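Long-range contacts in carbonic anhydrase (Sordaria macrospora, PDB 4O1J), which probably catalyses the reversible hydration of carbon dioxide to hydrogencarbonate, using one zinc ion per subunit: residues Ile160-Ile171 / Glu190-Ile198; Gly116-Asp124 / Leu135-Tyr143. All coordinates share one frame; numbering follows the deposited sequence.

Overall arrangement
Both contacts belong to the same carbonic anhydrase fold, and helix 155-176 links them. In contact 1 it packs on strand 190-197; the contact's centre lies about 9 Å from that of the chain. Contact 2 joins two short helices farther out, about 17 Å from the chain centre. The contact centres are about 14 Å apart. They touch through the other flank of the long helix: Ile162 CG2 meets Leu122 CD1 at 3.6 Å, and Leu165 packs on Val141. The zinc ion, held by Cys56, His112 and Cys115, lies near both. At nearest approach the zinc ion is about 7 Å from the side chain of Ala163 and about 6 Å from Gly117.

Contact 1: residues Ile160-Ile171 / Glu190-Ile198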
ATOM      1  N   ILE A 160       5.041  -8.187  25.687  1.00 29.86           N
ATOM      2  CA  ILE A 160       6.211  -8.903  25.188  1.00 28.49           C
ATOM      3  C   ILE A 160       5.762 -10.128  24.391  1.00 27.86           C
ATOM      4  O   ILE A 160       6.253 -10.383  23.283  1.00 27.36           O
ATOM      5  CB  ILE A 160       7.154  -9.346  26.347  1.00 25.61           C
ATOM      6  CG1 ILE A 160       7.885  -8.145  26.947  1.00 23.44           C
ATOM      7  CG2 ILE A 160       8.182 -10.357  25.862  1.00 25.77           C
ATOM      8  CD1 ILE A 160       8.698  -8.481  28.170  1.00 22.62           C
ATOM      9  N   ARG A 161       4.794 -10.861  24.936  1.00 28.35           N
ATOM     10  CA  ARG A 161       4.343 -12.083  24.283  1.00 28.25           C
ATOM     11  C   ARG A 161       3.709 -11.799  22.922  1.00 28.40           C
ATOM     12  O   ARG A 161       4.061 -12.435  21.917  1.00 28.16           O
ATOM     13  CB  ARG A 161       3.358 -12.835  25.170  1.00 27.71           C
ATOM     14  CG  ARG A 161       2.983 -14.182  24.607  1.00 28.69           C
ATOM     15  CD  ARG A 161       4.248 -14.994  24.367  1.00 31.12           C
ATOM     16  NE  ARG A 161       3.983 -16.224  23.630  1.00 35.50           N
ATOM     17  CZ  ARG A 161       4.896 -16.882  22.918  1.00 37.37           C
ATOM     18  NH1 ARG A 161       6.136 -16.415  22.828  1.00 35.88           N
ATOM     19  NH2 ARG A 161       4.559 -17.996  22.275  1.00 38.62           N
ATOM     20  N   ILE A 162       2.798 -10.829  22.872  1.00 28.17           N
ATOM     21  CA  ILE A 162       2.159 -10.514  21.602  1.00 27.31           C
ATOM     22  C   ILE A 162       3.203  -9.992  20.607  1.00 25.97           C
ATOM     23  O   ILE A 162       3.100 -10.271  19.408  1.00 25.40           O
ATOM     24  CB  ILE A 162       0.984  -9.499  21.778  1.00 22.79           C
ATOM     25  CG1 ILE A 162       0.203  -9.332  20.476  1.00 24.24           C
ATOM     26  CG2 ILE A 162       1.479  -8.139  22.178  1.00 21.66           C
ATOM     27  CD1 ILE A 162      -0.376 -10.596  19.932  1.00 25.87           C
ATOM     28  N   ALA A 163       4.252  -9.326  21.100  1.00 25.82           N
ATOM     29  CA  ALA A 163       5.312  -8.852  20.202  1.00 23.95           C
ATOM     30  C   ALA A 163       6.127 -10.013  19.611  1.00 24.58           C
ATOM     31  O   ALA A 163       6.518  -9.984  18.426  1.00 23.73           O
ATOM     32  CB  ALA A 163       6.217  -7.884  20.926  1.00 21.62           C
ATOM     33  N   GLN A 164       6.342 -11.050  20.422  1.00 25.54           N
ATOM     34  CA  GLN A 164       7.048 -12.249  19.965  1.00 28.51           C
ATOM     35  C   GLN A 164       6.231 -13.064  18.962  1.00 31.39           C
ATOM     36  O   GLN A 164       6.774 -13.602  17.978  1.00 32.11           O
ATOM     37  CB  GLN A 164       7.423 -13.132  21.151  1.00 29.84           C
ATOM     38  CG  GLN A 164       8.302 -12.449  22.178  1.00 29.92           C
ATOM     39  CD  GLN A 164       8.567 -13.328  23.373  1.00 30.69           C
ATOM     40  OE1 GLN A 164       7.740 -14.163  23.736  1.00 32.50           O
ATOM     41  NE2 GLN A 164       9.728 -13.157  23.988  1.00 30.39           N
ATOM     42  N   LEU A 165       4.926 -13.159  19.211  1.00 32.61           N
ATOM     43  CA  LEU A 165       4.045 -13.866  18.293  1.00 33.19           C
ATOM     44  C   LEU A 165       4.022 -13.107  16.978  1.00 33.66           C
ATOM     45  O   LEU A 165       3.936 -13.706  15.897  1.00 35.35           O
ATOM     46  CB  LEU A 165       2.631 -13.990  18.861  1.00 33.42           C
ATOM     47  CG  LEU A 165       2.440 -14.859  20.104  1.00 33.72           C
ATOM     48  CD1 LEU A 165       1.032 -14.689  20.646  1.00 33.70           C
ATOM     49  CD2 LEU A 165       2.726 -16.311  19.792  1.00 33.73           C
ATOM     50  N   ASN A 166       4.127 -11.785  17.078  1.00 33.35           N
ATOM     51  CA  ASN A 166       4.193 -10.947  15.890  1.00 35.44           C
ATOM     52  C   ASN A 166       5.458 -11.217  15.079  1.00 36.32           C
ATOM     53  O   ASN A 166       5.412 -11.289  13.839  1.00 39.48           O
ATOM     54  CB  ASN A 166       4.127  -9.473  16.282  1.00 36.96           C
ATOM     55  CG  ASN A 166       4.144  -8.556  15.083  1.00 38.73           C
ATOM     56  OD1 ASN A 166       3.266  -8.626  14.222  1.00 40.36           O
ATOM     57  ND2 ASN A 166       5.148  -7.684  15.018  1.00 38.65           N
ATOM     58  N   VAL A 167       6.582 -11.398  15.771  1.00 33.27           N
ATOM     59  CA  VAL A 167       7.806 -11.776  15.072  1.00 31.20           C
ATOM     60  C   VAL A 167       7.641 -13.111  14.359  1.00 32.94           C
ATOM     61  O   VAL A 167       8.057 -13.265  13.209  1.00 33.77           O
ATOM     62  CB  VAL A 167       9.008 -11.880  16.027  1.00 28.31           C
ATOM     63  CG1 VAL A 167      10.246 -12.394  15.285  1.00 25.74           C
ATOM     64  CG2 VAL A 167       9.291 -10.540  16.651  1.00 27.93           C
ATOM     65  N   GLU A 168       7.030 -14.075  15.041  1.00 34.21           N
ATOM     66  CA  GLU A 168       6.834 -15.398  14.450  1.00 36.61           C
ATOM     67  C   GLU A 168       5.983 -15.332  13.167  1.00 36.57           C
ATOM     68  O   GLU A 168       6.308 -15.965  12.135  1.00 35.88           O
ATOM     69  CB  GLU A 168       6.198 -16.334  15.483  1.00 39.83           C
ATOM     70  CG  GLU A 168       7.192 -16.825  16.540  1.00 42.83           C
ATOM     71  CD  GLU A 168       6.524 -17.490  17.738  1.00 45.16           C
ATOM     72  OE1 GLU A 168       5.283 -17.636  17.724  1.00 46.59           O
ATOM     73  OE2 GLU A 168       7.241 -17.862  18.697  1.00 45.22           O
ATOM     74  N   ALA A 169       4.915 -14.539  13.222  1.00 36.68           N
ATOM     75  CA  ALA A 169       4.026 -14.402  12.073  1.00 36.73           C
ATOM     76  C   ALA A 169       4.765 -13.741  10.910  1.00 36.06           C
ATOM     77  O   ALA A 169       4.663 -14.179   9.741  1.00 37.64           O
ATOM     78  CB  ALA A 169       2.786 -13.598  12.448  1.00 35.86           C
ATOM     79  N   GLY A 170       5.541 -12.710  11.239  1.00 31.93           N
ATOM     80  CA  GLY A 170       6.272 -11.988  10.219  1.00 30.25           C
ATOM     81  C   GLY A 170       7.294 -12.892   9.553  1.00 29.03           C
ATOM     82  O   GLY A 170       7.519 -12.809   8.342  1.00 29.12           O
ATOM     83  N   ILE A 171       7.900 -13.774  10.346  1.00 27.60           N
ATOM     84  CA  ILE A 171       8.832 -14.753   9.808  1.00 25.92           C
ATOM     85  C   ILE A 171       8.112 -15.647   8.805  1.00 27.17           C
ATOM     86  O   ILE A 171       8.613 -15.848   7.702  1.00 25.99           O
ATOM     87  CB  ILE A 171       9.469 -15.616  10.913  1.00 23.74           C
ATOM     88  CG1 ILE A 171      10.476 -14.793  11.719  1.00 23.14           C
ATOM     89  CG2 ILE A 171      10.182 -16.813  10.307  1.00 21.95           C
ATOM     90  CD1 ILE A 171      11.693 -14.368  10.931  1.00 23.00           C
ATOM     91  N   GLU A 190      19.681 -16.927   4.730  1.00 36.33           N
ATOM     92  CA  GLU A 190      19.179 -17.313   6.040  1.00 38.35           C
ATOM     93  C   GLU A 190      18.219 -16.279   6.601  1.00 34.97           C
ATOM     94  O   GLU A 190      18.360 -15.086   6.345  1.00 33.51           O
ATOM     95  CB  GLU A 190      20.336 -17.556   7.007  1.00 42.55           C
ATOM     96  CG  GLU A 190      21.195 -18.748   6.617  1.00 46.74           C
ATOM     97  CD  GLU A 190      22.159 -19.158   7.711  1.00 49.70           C
ATOM     98  OE1 GLU A 190      21.696 -19.439   8.836  1.00 49.74           O
ATOM     99  OE2 GLU A 190      23.379 -19.205   7.442  1.00 51.37           O
ATOM    100  N   VAL A 191      17.221 -16.753   7.341  1.00 32.09           N
ATOM    101  CA  VAL A 191      16.231 -15.874   7.940  1.00 29.29           C
ATOM    102  C   VAL A 191      16.101 -16.192   9.431  1.00 29.37           C
ATOM    103  O   VAL A 191      15.995 -17.353   9.823  1.00 31.44           O
ATOM    104  CB  VAL A 191      14.862 -16.007   7.246  1.00 25.73           C
ATOM    105  CG1 VAL A 191      13.866 -15.005   7.832  1.00 23.59           C
ATOM    106  CG2 VAL A 191      15.012 -15.800   5.742  1.00 24.17           C
ATOM    107  N   HIS A 192      16.119 -15.152  10.256  1.00 26.95           N
ATOM    108  CA  HIS A 192      16.147 -15.300  11.704  1.00 26.98           C
ATOM    109  C   HIS A 192      15.099 -14.414  12.372  1.00 27.80           C
ATOM    110  O   HIS A 192      14.941 -13.238  12.023  1.00 26.82           O
ATOM    111  CB  HIS A 192      17.540 -14.964  12.247  1.00 26.73           C
ATOM    112  CG  HIS A 192      18.656 -15.458  11.380  1.00 27.15           C
ATOM    113  ND1 HIS A 192      19.157 -16.740  11.464  1.00 27.44           N
ATOM    114  CD2 HIS A 192      19.356 -14.845  10.390  1.00 25.48           C
ATOM    115  CE1 HIS A 192      20.120 -16.896  10.574  1.00 27.04           C
ATOM    116  NE2 HIS A 192      20.258 -15.760   9.909  1.00 26.06           N
ATOM    117  N   GLY A 193      14.382 -14.987  13.333  1.00 28.78           N
ATOM    118  CA  GLY A 193      13.468 -14.213  14.147  1.00 29.55           C
ATOM    119  C   GLY A 193      14.120 -13.939  15.485  1.00 30.72           C
ATOM    120  O   GLY A 193      14.515 -14.870  16.190  1.00 32.15           O
ATOM    121  N   VAL A 194      14.296 -12.666  15.820  1.00 29.89           N
ATOM    122  CA  VAL A 194      14.931 -12.336  17.086  1.00 29.79           C
ATOM    123  C   VAL A 194      14.101 -11.372  17.929  1.00 31.15           C
ATOM    124  O   VAL A 194      13.132 -10.750  17.465  1.00 30.55           O
ATOM    125  CB  VAL A 194      16.336 -11.719  16.884  1.00 27.69           C
ATOM    126  CG1 VAL A 194      17.222 -12.644  16.056  1.00 26.30           C
ATOM    127  CG2 VAL A 194      16.228 -10.355  16.236  1.00 26.36           C
ATOM    128  N   PHE A 195      14.521 -11.243  19.180  1.00 32.38           N
ATOM    129  CA  PHE A 195      13.835 -10.397  20.132  1.00 32.59           C
ATOM    130  C   PHE A 195      14.827  -9.590  20.973  1.00 33.14           C
ATOM    131  O   PHE A 195      15.704 -10.139  21.647  1.00 33.64           O
ATOM    132  CB  PHE A 195      12.926 -11.235  21.032  1.00 32.25           C
ATOM    133  CG  PHE A 195      11.883 -10.429  21.734  1.00 31.68           C
ATOM    134  CD1 PHE A 195      10.760  -9.990  21.053  1.00 31.57           C
ATOM    135  CD2 PHE A 195      12.029 -10.098  23.067  1.00 31.02           C
ATOM    136  CE1 PHE A 195       9.804  -9.234  21.690  1.00 31.35           C
ATOM    137  CE2 PHE A 195      11.076  -9.347  23.711  1.00 31.12           C
ATOM    138  CZ  PHE A 195       9.960  -8.915  23.026  1.00 31.15           C
ATOM    139  N   PHE A 196      14.670  -8.276  20.904  1.00 31.73           N
ATOM    140  CA  PHE A 196      15.490  -7.327  21.626  1.00 30.85           C
ATOM    141  C   PHE A 196      14.790  -6.943  22.914  1.00 31.94           C
ATOM    142  O   PHE A 196      13.758  -6.267  22.898  1.00 30.17           O
ATOM    143  CB  PHE A 196      15.741  -6.091  20.765  1.00 30.03           C
ATOM    144  CG  PHE A 196      16.429  -4.967  21.486  1.00 29.51           C
ATOM    145  CD1 PHE A 196      17.713  -5.132  21.996  1.00 29.01           C
ATOM    146  CD2 PHE A 196      15.797  -3.741  21.641  1.00 28.05           C
ATOM    147  CE1 PHE A 196      18.355  -4.096  22.651  1.00 27.92           C
ATOM    148  CE2 PHE A 196      16.429  -2.703  22.293  1.00 28.02           C
ATOM    149  CZ  PHE A 196      17.712  -2.880  22.801  1.00 28.28           C
ATOM    150  N   ASP A 197      15.364  -7.366  24.035  1.00 33.56           N
ATOM    151  CA  ASP A 197      14.785  -7.058  25.323  1.00 35.76           C
ATOM    152  C   ASP A 197      15.460  -5.812  25.886  1.00 36.28           C
ATOM    153  O   ASP A 197      16.613  -5.856  26.309  1.00 38.45           O
ATOM    154  CB  ASP A 197      14.931  -8.247  26.260  1.00 39.91           C
ATOM    155  CG  ASP A 197      13.748  -8.396  27.177  1.00 46.11           C
ATOM    156  OD1 ASP A 197      13.709  -7.680  28.201  1.00 49.08           O
ATOM    157  OD2 ASP A 197      12.853  -9.219  26.860  1.00 46.86           O
ATOM    158  N   ILE A 198      14.731  -4.702  25.893  1.00 34.91           N
ATOM    159  CA  ILE A 198      15.303  -3.397  26.214  1.00 34.87           C
ATOM    160  C   ILE A 198      15.824  -3.301  27.646  1.00 38.15           C
ATOM    161  O   ILE A 198      16.848  -2.663  27.899  1.00 39.32           O
ATOM    162  CB  ILE A 198      14.272  -2.277  25.966  1.00 32.45           C
ATOM    163  CG1 ILE A 198      13.789  -2.334  24.515  1.00 29.66           C
ATOM    164  CG2 ILE A 198      14.862  -0.910  26.268  1.00 32.27           C
ATOM    165  CD1 ILE A 198      12.847  -1.229  24.134  1.00 28.29           C
TER
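The ring of Phe195 takes Gln164 over one face and Ala163 at its edge. CG of Gln164 stands 3.8 Å from the ring centroid, a CH-pi contact. CB of Ala163 lies near the ring plane, 3.9 Å from CE1 of Phe195. The carboxylate atom OD2 of Asp197 also lies at the ring edge. Ile160 approaches obliquely, with CG2 3.6 Å from CZ of Phe195. This is helix-on-sheet packing in the alpha/beta core of a beta-class carbonic anhydrase. Helix 155-176 belongs to the crossover between the parallel neighbours 106-112 and 190-197, and its segment 160-171 runs nearly antiparallel to strand 190-197, at 167°.

The amide of Gln164 stands steeply to the ring, 78° between planes, with NE2 3.9 Å from CD2 of Phe195. Its OE1 accepts from NH1 of Arg161 at 2.9 Å, in the guanidinium plane. That bond helps fix the amide's rotation. The other face of the strand meets a second subunit: His192 stacks on Phe18 of that chain, and its NE2 is hydrogen-bonded to ND1 of His106 in its own chain.

Farther along, the side chains are aliphatic. Val167 and Ile171 both face the strand, and their branches meet the backbone at Gly193. CG1 of Val167 is 3.9 Å from CA of Gly193. CG1 of Ile171 lies beside its own backbone N, and the chain beyond it brings CD1 to 3.6 Å from O of His192.

Contact 2: residues Gly116-Asp124 / Leu135-Tyr143; sequences GGAAGALSD and LLPLKTVRY
Helices 116-122 and 136-143 cross at -56°, with axes 8.9 Å apart at closest approach. The backbones come nearest at Ala121 and Lys139, where the CA atoms are 5.0 Å apart. Small residues line this side of helix 116-122, which follows directly on the zinc ligand Cys115. The pair packs against helix 155-176, for example through Leu138 on Asn166, and Leu136 and Thr140 meet Asn176 of a third subunit.

Leu135 spreads both methyls over the backbone of Gly117, with CD1 3.7 Å from O of Gly117. Leu138 lies next to it, and its CB meets CB of Ala121 at 4.0 Å. At the other end, CD2 of Leu122 packs on CG of Arg142.

Lys139 is bent twice, at chi2 (90°) and chi4 (45°), and folds over the C-terminal end of helix 116-122. Its CD rests 3.3 Å from O of Ala121. CD of Arg142 reaches the same oxygen, and both basic side chains lay their aliphatic stems against it. NZ of Lys139 donates to OH of Tyr143 at 3.3 Å and forms a long salt bridge, 3.8 Å, with OD1 of Asp124. A leucine in place of Lys139 would probably leave Asp124 without this charged mate and Tyr143 without the donor that helps hold its hydroxyl. Arg142 has a weak, long ion pair with Asp150.

Apolar groups thus make the inner part of the contact, and the lysine's positive charge is likely to favour both the carboxylate and the nearby carbonyls at the helix end.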
ATOM      1  N   GLY A 116       4.933  -0.221  21.495  1.00 33.81           N
ATOM      2  CA  GLY A 116       3.714   0.559  21.551  1.00 32.77           C
ATOM      3  C   GLY A 116       2.643   0.025  20.625  1.00 32.77           C
ATOM      4  O   GLY A 116       1.460   0.074  20.955  1.00 30.83           O
ATOM      5  N   GLY A 117       3.060  -0.487  19.467  1.00 33.39           N
ATOM      6  CA  GLY A 117       2.129  -1.038  18.499  1.00 32.54           C
ATOM      7  C   GLY A 117       1.507  -2.307  19.031  1.00 33.35           C
ATOM      8  O   GLY A 117       0.313  -2.552  18.844  1.00 34.38           O
ATOM      9  N   ALA A 118       2.321  -3.104  19.717  1.00 33.96           N
ATOM     10  CA  ALA A 118       1.859  -4.324  20.375  1.00 33.31           C
ATOM     11  C   ALA A 118       0.783  -4.015  21.427  1.00 33.80           C
ATOM     12  O   ALA A 118      -0.291  -4.633  21.450  1.00 35.52           O
ATOM     13  CB  ALA A 118       3.038  -5.048  21.012  1.00 32.01           C
ATOM     14  N   ALA A 119       1.092  -3.063  22.303  1.00 32.25           N
ATOM     15  CA  ALA A 119       0.158  -2.606  23.324  1.00 32.01           C
ATOM     16  C   ALA A 119      -1.127  -2.064  22.701  1.00 34.11           C
ATOM     17  O   ALA A 119      -2.226  -2.287  23.216  1.00 35.57           O
ATOM     18  CB  ALA A 119       0.814  -1.541  24.199  1.00 30.47           C
ATOM     19  N   GLY A 120      -0.976  -1.350  21.590  1.00 34.37           N
ATOM     20  CA  GLY A 120      -2.105  -0.812  20.858  1.00 33.74           C
ATOM     21  C   GLY A 120      -2.988  -1.930  20.348  1.00 35.40           C
ATOM     22  O   GLY A 120      -4.214  -1.834  20.382  1.00 36.30           O
ATOM     23  N   ALA A 121      -2.361  -3.006  19.883  1.00 35.72           N
ATOM     24  CA  ALA A 121      -3.111  -4.151  19.385  1.00 34.44           C
ATOM     25  C   ALA A 121      -3.819  -4.875  20.526  1.00 35.26           C
ATOM     26  O   ALA A 121      -4.877  -5.470  20.328  1.00 35.01           O
ATOM     27  CB  ALA A 121      -2.189  -5.104  18.646  1.00 33.27           C
ATOM     28  N   LEU A 122      -3.247  -4.803  21.725  1.00 37.56           N
ATOM     29  CA  LEU A 122      -3.859  -5.455  22.883  1.00 38.57           C
ATOM     30  C   LEU A 122      -5.048  -4.680  23.458  1.00 39.72           C
ATOM     31  O   LEU A 122      -5.966  -5.276  24.025  1.00 39.81           O
ATOM     32  CB  LEU A 122      -2.809  -5.684  23.972  1.00 37.88           C
ATOM     33  CG  LEU A 122      -1.852  -6.852  23.726  1.00 37.63           C
ATOM     34  CD1 LEU A 122      -0.747  -6.858  24.768  1.00 39.01           C
ATOM     35  CD2 LEU A 122      -2.603  -8.180  23.733  1.00 36.17           C
ATOM     36  N   SER A 123      -5.044  -3.358  23.313  1.00 52.74           N
ATOM     37  CA  SER A 123      -6.180  -2.568  23.777  1.00 54.81           C
ATOM     38  C   SER A 123      -7.348  -2.749  22.812  1.00 56.31           C
ATOM     39  O   SER A 123      -7.174  -3.247  21.696  1.00 56.57           O
ATOM     40  CB  SER A 123      -5.819  -1.090  23.914  1.00 54.76           C
ATOM     41  OG  SER A 123      -5.643  -0.490  22.646  1.00 54.47           O
ATOM     42  N   ASP A 124      -8.546  -2.390  23.250  1.00 57.83           N
ATOM     43  CA  ASP A 124      -9.721  -2.531  22.398  1.00 58.25           C
ATOM     44  C   ASP A 124     -10.299  -1.215  21.886  1.00 59.73           C
ATOM     45  O   ASP A 124     -11.383  -1.197  21.297  1.00 60.88           O
ATOM     46  CB  ASP A 124     -10.793  -3.327  23.122  1.00 58.26           C
ATOM     47  CG  ASP A 124     -10.681  -4.801  22.838  1.00 59.66           C
ATOM     48  OD1 ASP A 124     -11.018  -5.208  21.703  1.00 59.76           O
ATOM     49  OD2 ASP A 124     -10.237  -5.544  23.736  1.00 60.47           O
ATOM     50  N   LEU A 135      -2.001  -1.927  12.032  1.00 32.55           N
ATOM     51  CA  LEU A 135      -1.867  -2.890  13.114  1.00 31.52           C
ATOM     52  C   LEU A 135      -2.832  -4.058  12.997  1.00 31.74           C
ATOM     53  O   LEU A 135      -2.827  -4.946  13.852  1.00 31.35           O
ATOM     54  CB  LEU A 135      -2.073  -2.204  14.463  1.00 31.29           C
ATOM     55  CG  LEU A 135      -0.943  -1.280  14.912  1.00 31.59           C
ATOM     56  CD1 LEU A 135      -1.316  -0.607  16.211  1.00 30.53           C
ATOM     57  CD2 LEU A 135       0.360  -2.060  15.054  1.00 31.40           C
ATOM     58  N   LEU A 136      -3.660  -4.065  11.954  1.00 31.92           N
ATOM     59  CA  LEU A 136      -4.643  -5.139  11.802  1.00 30.89           C
ATOM     60  C   LEU A 136      -4.048  -6.560  11.820  1.00 30.57           C
ATOM     61  O   LEU A 136      -4.629  -7.442  12.452  1.00 31.13           O
ATOM     62  CB  LEU A 136      -5.457  -4.946  10.521  1.00 30.10           C
ATOM     63  CG  LEU A 136      -6.752  -5.753  10.582  1.00 30.56           C
ATOM     64  CD1 LEU A 136      -7.572  -5.326  11.791  1.00 31.61           C
ATOM     65  CD2 LEU A 136      -7.559  -5.599   9.312  1.00 30.53           C
ATOM     66  N   PRO A 137      -2.896  -6.793  11.150  1.00 29.68           N
ATOM     67  CA  PRO A 137      -2.341  -8.154  11.245  1.00 27.63           C
ATOM     68  C   PRO A 137      -1.799  -8.515  12.635  1.00 26.39           C
ATOM     69  O   PRO A 137      -1.648  -9.704  12.931  1.00 24.54           O
ATOM     70  CB  PRO A 137      -1.205  -8.147  10.210  1.00 26.87           C
ATOM     71  CG  PRO A 137      -0.878  -6.712   9.998  1.00 27.97           C
ATOM     72  CD  PRO A 137      -2.180  -5.989  10.141  1.00 29.25           C
ATOM     73  N   LEU A 138      -1.512  -7.514  13.465  1.00 26.91           N
ATOM     74  CA  LEU A 138      -1.123  -7.751  14.856  1.00 27.82           C
ATOM     75  C   LEU A 138      -2.370  -8.005  15.703  1.00 29.63           C
ATOM     76  O   LEU A 138      -2.356  -8.817  16.631  1.00 28.33           O
ATOM     77  CB  LEU A 138      -0.326  -6.571  15.416  1.00 27.42           C
ATOM     78  CG  LEU A 138       1.041  -6.862  16.045  1.00 25.46           C
ATOM     79  CD1 LEU A 138       1.583  -5.627  16.745  1.00 25.34           C
ATOM     80  CD2 LEU A 138       0.963  -8.031  17.006  1.00 25.47           C
ATOM     81  N   LYS A 139      -3.442  -7.290  15.377  1.00 32.88           N
ATOM     82  CA  LYS A 139      -4.742  -7.502  16.006  1.00 33.09           C
ATOM     83  C   LYS A 139      -5.249  -8.897  15.653  1.00 32.71           C
ATOM     84  O   LYS A 139      -5.923  -9.545  16.453  1.00 33.04           O
ATOM     85  CB  LYS A 139      -5.736  -6.428  15.551  1.00 33.02           C
ATOM     86  CG  LYS A 139      -6.809  -6.066  16.570  1.00 33.57           C
ATOM     87  CD  LYS A 139      -6.331  -4.920  17.469  1.00 33.84           C
ATOM     88  CE  LYS A 139      -7.452  -4.298  18.298  1.00 34.55           C
ATOM     89  NZ  LYS A 139      -8.344  -5.296  18.954  1.00 35.28           N
ATOM     90  N   THR A 140      -4.899  -9.371  14.458  1.00 32.18           N
ATOM     91  CA  THR A 140      -5.276 -10.719  14.039  1.00 33.20           C
ATOM     92  C   THR A 140      -4.540 -11.767  14.856  1.00 33.69           C
ATOM     93  O   THR A 140      -5.116 -12.775  15.245  1.00 33.19           O
ATOM     94  CB  THR A 140      -4.997 -10.948  12.537  1.00 33.01           C
ATOM     95  OG1 THR A 140      -5.841 -10.091  11.760  1.00 32.56           O
ATOM     96  CG2 THR A 140      -5.282 -12.393  12.152  1.00 32.67           C
ATOM     97  N   VAL A 141      -3.269 -11.510  15.140  1.00 36.82           N
ATOM     98  CA  VAL A 141      -2.489 -12.385  16.010  1.00 38.42           C
ATOM     99  C   VAL A 141      -3.069 -12.363  17.429  1.00 39.59           C
ATOM    100  O   VAL A 141      -3.058 -13.375  18.135  1.00 40.37           O
ATOM    101  CB  VAL A 141      -1.000 -11.978  16.023  1.00 37.74           C
ATOM    102  CG1 VAL A 141      -0.229 -12.764  17.068  1.00 37.83           C
ATOM    103  CG2 VAL A 141      -0.395 -12.209  14.653  1.00 36.77           C
ATOM    104  N   ARG A 142      -3.595 -11.209  17.830  1.00 39.41           N
ATOM    105  CA  ARG A 142      -4.228 -11.063  19.138  1.00 39.19           C
ATOM    106  C   ARG A 142      -5.405 -12.013  19.264  1.00 39.36           C
ATOM    107  O   ARG A 142      -5.539 -12.731  20.257  1.00 40.49           O
ATOM    108  CB  ARG A 142      -4.707  -9.626  19.356  1.00 39.33           C
ATOM    109  CG  ARG A 142      -4.778  -9.200  20.808  1.00 39.96           C
ATOM    110  CD  ARG A 142      -6.065  -8.469  21.120  1.00 42.07           C
ATOM    111  NE  ARG A 142      -7.131  -9.411  21.434  1.00 46.09           N
ATOM    112  CZ  ARG A 142      -7.353  -9.914  22.647  1.00 48.85           C
ATOM    113  NH1 ARG A 142      -6.584  -9.555  23.668  1.00 47.86           N
ATOM    114  NH2 ARG A 142      -8.346 -10.775  22.842  1.00 51.02           N
ATOM    115  N   TYR A 143      -6.241 -12.019  18.232  1.00 37.74           N
ATOM    116  CA  TYR A 143      -7.482 -12.781  18.228  1.00 35.56           C
ATOM    117  C   TYR A 143      -7.230 -14.282  18.251  1.00 34.22           C
ATOM    118  O   TYR A 143      -7.980 -15.037  18.867  1.00 35.13           O
ATOM    119  CB  TYR A 143      -8.306 -12.432  16.990  1.00 36.33           C
ATOM    120  CG  TYR A 143      -8.756 -10.987  16.917  1.00 37.63           C
ATOM    121  CD1 TYR A 143      -8.852 -10.203  18.064  1.00 37.75           C
ATOM    122  CD2 TYR A 143      -9.095 -10.408  15.696  1.00 38.18           C
ATOM    123  CE1 TYR A 143      -9.270  -8.883  17.996  1.00 38.33           C
ATOM    124  CE2 TYR A 143      -9.514  -9.090  15.616  1.00 38.56           C
ATOM    125  CZ  TYR A 143      -9.601  -8.331  16.769  1.00 38.96           C
ATOM    126  OH  TYR A 143     -10.017  -7.019  16.698  1.00 39.53           O
TER